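Local coordinates for 5-dehydro-2-deoxygluconokinase (Bacillus halodurans C-125, PDB 2QCV), which probably catalyses the ATP-dependent phosphorylation of 5-dehydro-2-deoxy-D-gluconate, a step in the breakdown of myo-inositol, at residues A[131-145]-A[161-175]. Residues are numbered along the deposited sequence; the frame is centred on the assembly and turned at random.
Sequences VNEAYIRRSKLLLVS and AIRLAKRNDVKVVFE
E133 and R167 form a side-on salt bridge: NH2 of R167 gives a nearly straight bond to OE1 of E133 (2.9 Å), and NE of R167 reaches OE2 of E133 at 3.0 Å. The carboxylate lies at the guanidinium's edge, but its own plane is turned 45° away, so both nitrogens arrive from above it. N168 ND2 adds a 2.7 Å bond to OE2 of E133 from the anti side, while its other proton goes to L164 O; an asparagine amide, with two N-H groups, suits this place between helix end and glutamate. With CG of E133 anti to the backbone N (chi1 -174°), the extended glutamate chain brings its carboxylate to R167 and N168, while its CB rests on L164 CD2 (3.7 Å). A glutamine here would probably keep that apolar contact but leave R167 without its countercharge. One water joins R137 NH1 to N168 OD1. Beyond N168, D169, with positive phi, ends the helix in a Schellman motif. Strands 141-145 and 171-175 pair in parallel through bonds such as V144 N to V173 O (2.8 Å).

Deeper in, I136 lays CD1 on A161 and CG2 on A165, small residues that let helix 161-167 come close. L142 CD2 meets the CB atoms of A161 and A165, each at 3.9 Å, and V144 CG2 touches I162 CG1.

The two strands belong to a beta-alpha-beta unit in the ribokinase-like fold of PfkB kinases; strand 12-17 flanks 139-145, helix 271-284 packs on L141 and L143, and helix 186-199 on I162 and F174.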
loop_
_atom_site.group_PDB
_atom_site.type_symbol
_atom_site.label_atom_id
_atom_site.label_comp_id
_atom_site.label_asym_id
_atom_site.label_seq_id
_atom_site.Cartn_x
_atom_site.Cartn_y
_atom_site.Cartn_z
ATOM N N VAL A 131 -7.994 9.679 21.590
ATOM C CA VAL A 131 -9.325 10.015 22.080
ATOM C C VAL A 131 -9.341 10.005 23.622
ATOM O O VAL A 131 -9.119 8.976 24.248
ATOM C CB VAL A 131 -10.357 9.041 21.560
ATOM C CG1 VAL A 131 -11.757 9.393 22.085
ATOM C CG2 VAL A 131 -10.325 9.040 20.046
ATOM N N ASN A 132 -9.616 11.174 24.202
ATOM C CA ASN A 132 -9.489 11.425 25.643
ATOM C C ASN A 132 -10.852 11.478 26.354
ATOM O O ASN A 132 -11.648 12.409 26.147
ATOM C CB ASN A 132 -8.725 12.727 25.862
ATOM C CG ASN A 132 -8.310 12.935 27.321
ATOM O OD1 ASN A 132 -9.050 12.624 28.233
ATOM N ND2 ASN A 132 -7.089 13.429 27.528
ATOM N N GLU A 133 -11.098 10.516 27.229
ATOM C CA GLU A 133 -12.342 10.489 28.020
ATOM C C GLU A 133 -12.556 11.715 28.880
ATOM O O GLU A 133 -13.704 12.173 28.993
ATOM C CB GLU A 133 -12.419 9.215 28.862
ATOM C CG GLU A 133 -13.718 9.026 29.603
ATOM C CD GLU A 133 -13.858 7.620 30.142
ATOM O OE1 GLU A 133 -12.871 6.821 30.003
ATOM O OE2 GLU A 133 -14.956 7.308 30.628
ATOM N N ALA A 134 -11.463 12.265 29.463
ATOM C CA ALA A 134 -11.531 13.453 30.316
ATOM C C ALA A 134 -12.003 14.682 29.552
ATOM O O ALA A 134 -12.616 15.574 30.130
ATOM C CB ALA A 134 -10.149 13.736 30.995
ATOM N N TYR A 135 -11.782 14.693 28.239
ATOM C CA TYR A 135 -12.204 15.806 27.403
ATOM C C TYR A 135 -13.657 15.627 27.039
ATOM O O TYR A 135 -14.472 16.505 27.243
ATOM C CB TYR A 135 -11.377 15.833 26.145
ATOM C CG TYR A 135 -11.544 17.051 25.282
ATOM C CD1 TYR A 135 -11.403 18.322 25.782
ATOM C CD2 TYR A 135 -11.814 16.918 23.924
ATOM C CE1 TYR A 135 -11.497 19.435 24.933
ATOM C CE2 TYR A 135 -11.934 18.015 23.113
ATOM C CZ TYR A 135 -11.748 19.259 23.607
ATOM O OH TYR A 135 -11.835 20.323 22.730
ATOM N N ILE A 136 -13.986 14.467 26.505
ATOM C CA ILE A 136 -15.373 14.167 26.107
ATOM C C ILE A 136 -16.387 14.391 27.233
ATOM O O ILE A 136 -17.438 15.005 27.037
ATOM C CB ILE A 136 -15.466 12.709 25.557
ATOM C CG1 ILE A 136 -14.706 12.600 24.231
ATOM C CG2 ILE A 136 -16.928 12.230 25.428
ATOM C CD1 ILE A 136 -14.582 11.132 23.672
ATOM N N ARG A 137 -16.064 13.953 28.445
ATOM C CA ARG A 137 -17.004 14.099 29.538
ATOM C C ARG A 137 -17.321 15.531 29.993
ATOM O O ARG A 137 -18.237 15.707 30.773
ATOM C CB ARG A 137 -16.589 13.268 30.729
ATOM C CG ARG A 137 -15.407 13.775 31.430
ATOM C CD ARG A 137 -14.969 12.737 32.456
ATOM N NE ARG A 137 -13.816 13.224 33.187
ATOM C CZ ARG A 137 -12.878 12.442 33.733
ATOM N NH1 ARG A 137 -12.932 11.114 33.634
ATOM N NH2 ARG A 137 -11.856 13.002 34.361
ATOM N N ARG A 138 -16.585 16.520 29.491
ATOM C CA ARG A 138 -16.848 17.937 29.784
ATOM C C ARG A 138 -17.874 18.554 28.872
ATOM O O ARG A 138 -18.127 19.756 28.937
ATOM C CB ARG A 138 -15.555 18.714 29.596
ATOM C CG ARG A 138 -14.469 18.119 30.422
ATOM C CD ARG A 138 -13.472 19.108 30.861
ATOM N NE ARG A 138 -12.402 19.307 29.942
ATOM C CZ ARG A 138 -11.961 20.490 29.514
ATOM N NH1 ARG A 138 -12.516 21.651 29.860
ATOM N NH2 ARG A 138 -10.945 20.495 28.698
ATOM N N SER A 139 -18.449 17.744 28.003
ATOM C CA SER A 139 -19.413 18.225 26.998
ATOM C C SER A 139 -20.846 17.697 27.187
ATOM O O SER A 139 -21.071 16.588 27.657
ATOM C CB SER A 139 -18.934 17.875 25.596
ATOM O OG SER A 139 -19.725 18.547 24.613
ATOM N N LYS A 140 -21.804 18.514 26.791
ATOM C CA LYS A 140 -23.198 18.109 26.679
ATOM C C LYS A 140 -23.425 17.068 25.608
ATOM O O LYS A 140 -24.169 16.082 25.823
ATOM C CB LYS A 140 -24.065 19.354 26.382
ATOM C CG LYS A 140 -24.120 20.372 27.499
ATOM C CD LYS A 140 -25.106 21.527 27.157
ATOM C CE LYS A 140 -24.835 22.690 28.091
ATOM N NZ LYS A 140 -25.905 23.708 28.039
ATOM N N LEU A 141 -22.769 17.279 24.461
ATOM C CA LEU A 141 -22.975 16.492 23.214
ATOM C C LEU A 141 -21.630 16.087 22.602
ATOM O O LEU A 141 -20.658 16.848 22.658
ATOM C CB LEU A 141 -23.659 17.342 22.118
ATOM C CG LEU A 141 -24.947 18.115 22.370
ATOM C CD1 LEU A 141 -25.356 18.912 21.174
ATOM C CD2 LEU A 141 -26.073 17.199 22.793
ATOM N N LEU A 142 -21.630 14.926 21.950
ATOM C CA LEU A 142 -20.571 14.497 21.043
ATOM C C LEU A 142 -21.168 14.401 19.657
ATOM O O LEU A 142 -22.112 13.655 19.435
ATOM C CB LEU A 142 -19.984 13.142 21.444
ATOM C CG LEU A 142 -18.888 12.571 20.507
ATOM C CD1 LEU A 142 -17.556 13.359 20.707
ATOM C CD2 LEU A 142 -18.697 11.068 20.677
ATOM N N LEU A 143 -20.629 15.180 18.736
ATOM C CA LEU A 143 -21.085 15.168 17.357
ATOM C C LEU A 143 -20.121 14.276 16.556
ATOM O O LEU A 143 -18.922 14.530 16.463
ATOM C CB LEU A 143 -21.114 16.601 16.791
ATOM C CG LEU A 143 -21.692 16.850 15.377
ATOM C CD1 LEU A 143 -20.914 16.195 14.248
ATOM C CD2 LEU A 143 -23.144 16.490 15.284
ATOM N N VAL A 144 -20.667 13.222 16.010
ATOM C CA VAL A 144 -19.930 12.260 15.192
ATOM C C VAL A 144 -20.324 12.463 13.735
ATOM O O VAL A 144 -21.519 12.493 13.437
ATOM C CB VAL A 144 -20.320 10.854 15.606
ATOM C CG1 VAL A 144 -19.687 9.813 14.646
ATOM C CG2 VAL A 144 -19.933 10.624 17.108
ATOM N N SER A 145 -19.363 12.682 12.848
ATOM C CA SER A 145 -19.679 12.745 11.428
ATOM C C SER A 145 -19.397 11.384 10.760
ATOM O O SER A 145 -18.401 10.680 11.061
ATOM C CB SER A 145 -18.980 13.942 10.727
ATOM O OG SER A 145 -19.554 15.209 11.116
ATOM N N ALA A 161 -14.761 6.987 20.983
ATOM C CA ALA A 161 -15.418 8.249 21.422
ATOM C C ALA A 161 -16.884 8.072 21.813
ATOM O O ALA A 161 -17.306 8.564 22.858
ATOM C CB ALA A 161 -15.263 9.337 20.335
ATOM N N ILE A 162 -17.634 7.314 21.015
ATOM C CA ILE A 162 -19.053 7.062 21.259
ATOM C C ILE A 162 -19.227 6.305 22.580
ATOM O O ILE A 162 -20.027 6.691 23.420
ATOM C CB ILE A 162 -19.713 6.280 20.078
ATOM C CG1 ILE A 162 -19.790 7.169 18.825
ATOM C CG2 ILE A 162 -21.117 5.778 20.490
ATOM C CD1 ILE A 162 -20.001 6.391 17.535
ATOM N N ARG A 163 -18.438 5.251 22.786
ATOM C CA ARG A 163 -18.478 4.501 24.046
ATOM C C ARG A 163 -18.214 5.372 25.285
ATOM O O ARG A 163 -18.928 5.307 26.275
ATOM C CB ARG A 163 -17.522 3.339 24.014
ATOM C CG ARG A 163 -17.585 2.472 25.293
ATOM C CD ARG A 163 -16.631 1.318 25.168
ATOM N NE ARG A 163 -16.999 0.371 24.113
ATOM C CZ ARG A 163 -17.955 -0.547 24.216
ATOM N NH1 ARG A 163 -18.706 -0.627 25.305
ATOM N NH2 ARG A 163 -18.208 -1.338 23.198
ATOM N N LEU A 164 -17.182 6.190 25.205
ATOM C CA LEU A 164 -16.798 7.085 26.270
ATOM C C LEU A 164 -17.871 8.129 26.510
ATOM O O LEU A 164 -18.226 8.407 27.667
ATOM C CB LEU A 164 -15.435 7.743 25.914
ATOM C CG LEU A 164 -14.176 6.989 26.290
ATOM C CD1 LEU A 164 -14.247 5.510 25.946
ATOM C CD2 LEU A 164 -12.998 7.673 25.595
ATOM N N ALA A 165 -18.455 8.674 25.429
ATOM C CA ALA A 165 -19.575 9.619 25.569
ATOM C C ALA A 165 -20.720 8.975 26.327
ATOM O O ALA A 165 -21.224 9.491 27.338
ATOM C CB ALA A 165 -20.052 10.132 24.171
ATOM N N LYS A 166 -21.131 7.811 25.871
ATOM C CA LYS A 166 -22.304 7.175 26.450
ATOM C C LYS A 166 -22.160 6.896 27.943
ATOM O O LYS A 166 -23.110 7.096 28.721
ATOM C CB LYS A 166 -22.637 5.906 25.685
ATOM C CG LYS A 166 -23.306 6.206 24.342
ATOM C CD LYS A 166 -23.248 5.030 23.448
ATOM C CE LYS A 166 -24.238 3.939 23.805
ATOM N NZ LYS A 166 -25.590 4.305 23.372
ATOM N N ARG A 167 -20.992 6.440 28.351
ATOM C CA ARG A 167 -20.749 6.110 29.741
ATOM C C ARG A 167 -20.512 7.318 30.641
ATOM O O ARG A 167 -20.525 7.170 31.833
ATOM C CB ARG A 167 -19.664 5.095 29.895
ATOM C CG ARG A 167 -18.261 5.570 29.695
ATOM C CD ARG A 167 -17.377 4.336 29.631
ATOM N NE ARG A 167 -15.958 4.672 29.597
ATOM C CZ ARG A 167 -15.026 3.875 29.082
ATOM N NH1 ARG A 167 -15.353 2.703 28.534
ATOM N NH2 ARG A 167 -13.779 4.267 29.074
ATOM N N ASN A 168 -20.400 8.504 30.055
ATOM C CA ASN A 168 -20.295 9.757 30.789
ATOM C C ASN A 168 -21.515 10.668 30.614
ATOM O O ASN A 168 -21.460 11.864 30.905
ATOM C CB ASN A 168 -19.004 10.445 30.348
ATOM C CG ASN A 168 -17.795 9.787 30.954
ATOM O OD1 ASN A 168 -17.494 10.017 32.111
ATOM N ND2 ASN A 168 -17.103 8.950 30.175
ATOM N N ASP A 169 -22.614 10.100 30.123
ATOM C CA ASP A 169 -23.861 10.821 29.990
ATOM C C ASP A 169 -23.704 12.031 29.070
ATOM O O ASP A 169 -24.245 13.105 29.316
ATOM C CB ASP A 169 -24.382 11.202 31.390
ATOM C CG ASP A 169 -25.807 11.628 31.380
ATOM O OD1 ASP A 169 -26.553 11.107 30.524
ATOM O OD2 ASP A 169 -26.173 12.485 32.221
ATOM N N VAL A 170 -22.918 11.833 28.020
ATOM C CA VAL A 170 -22.716 12.797 26.958
ATOM C C VAL A 170 -23.597 12.318 25.789
ATOM O O VAL A 170 -23.473 11.180 25.330
ATOM C CB VAL A 170 -21.251 12.877 26.543
ATOM C CG1 VAL A 170 -21.075 13.855 25.382
ATOM C CG2 VAL A 170 -20.383 13.306 27.750
ATOM N N LYS A 171 -24.493 13.183 25.324
ATOM C CA LYS A 171 -25.424 12.824 24.255
ATOM C C LYS A 171 -24.664 12.672 22.917
ATOM O O LYS A 171 -23.904 13.567 22.530
ATOM C CB LYS A 171 -26.487 13.904 24.118
ATOM C CG LYS A 171 -27.699 13.499 23.298
ATOM C CD LYS A 171 -28.946 14.400 23.568
ATOM C CE LYS A 171 -29.493 14.432 25.031
ATOM N NZ LYS A 171 -30.114 13.150 25.543
ATOM N N VAL A 172 -24.903 11.565 22.215
ATOM C CA VAL A 172 -24.207 11.240 20.943
ATOM C C VAL A 172 -25.117 11.636 19.807
ATOM O O VAL A 172 -26.254 11.142 19.709
ATOM C CB VAL A 172 -23.804 9.748 20.865
ATOM C CG1 VAL A 172 -23.206 9.368 19.461
ATOM C CG2 VAL A 172 -22.788 9.426 22.007
ATOM N N VAL A 173 -24.622 12.584 19.019
ATOM C CA VAL A 173 -25.312 13.090 17.858
ATOM C C VAL A 173 -24.581 12.635 16.607
ATOM O O VAL A 173 -23.384 12.946 16.396
ATOM C CB VAL A 173 -25.435 14.655 17.872
ATOM C CG1 VAL A 173 -26.221 15.122 16.625
ATOM C CG2 VAL A 173 -26.027 15.210 19.180
ATOM N N PHE A 174 -25.282 11.872 15.772
ATOM C CA PHE A 174 -24.680 11.285 14.577
ATOM C C PHE A 174 -25.197 12.042 13.363
ATOM O O PHE A 174 -26.389 11.981 13.050
ATOM C CB PHE A 174 -25.044 9.789 14.496
ATOM C CG PHE A 174 -24.387 9.025 13.356
ATOM C CD1 PHE A 174 -23.158 9.396 12.777
ATOM C CD2 PHE A 174 -25.023 7.883 12.867
ATOM C CE1 PHE A 174 -22.615 8.617 11.758
ATOM C CE2 PHE A 174 -24.475 7.115 11.851
ATOM C CZ PHE A 174 -23.304 7.498 11.286
ATOM N N GLU A 175 -24.272 12.737 12.695
ATOM C CA GLU A 175 -24.554 13.456 11.474
ATOM C C GLU A 175 -24.108 12.602 10.303
ATOM O O GLU A 175 -22.921 12.310 10.149
ATOM C CB GLU A 175 -23.844 14.811 11.510
ATOM C CG GLU A 175 -24.637 15.933 10.891
ATOM C CD GLU A 175 -24.781 15.806 9.418
ATOM O OE1 GLU A 175 -23.960 15.115 8.792
ATOM O OE2 GLU A 175 -25.697 16.429 8.870
HETATM O O HOH W 1 -15.167 9.453 33.279
HETATM O O HOH W 2 -19.838 13.836 32.090
#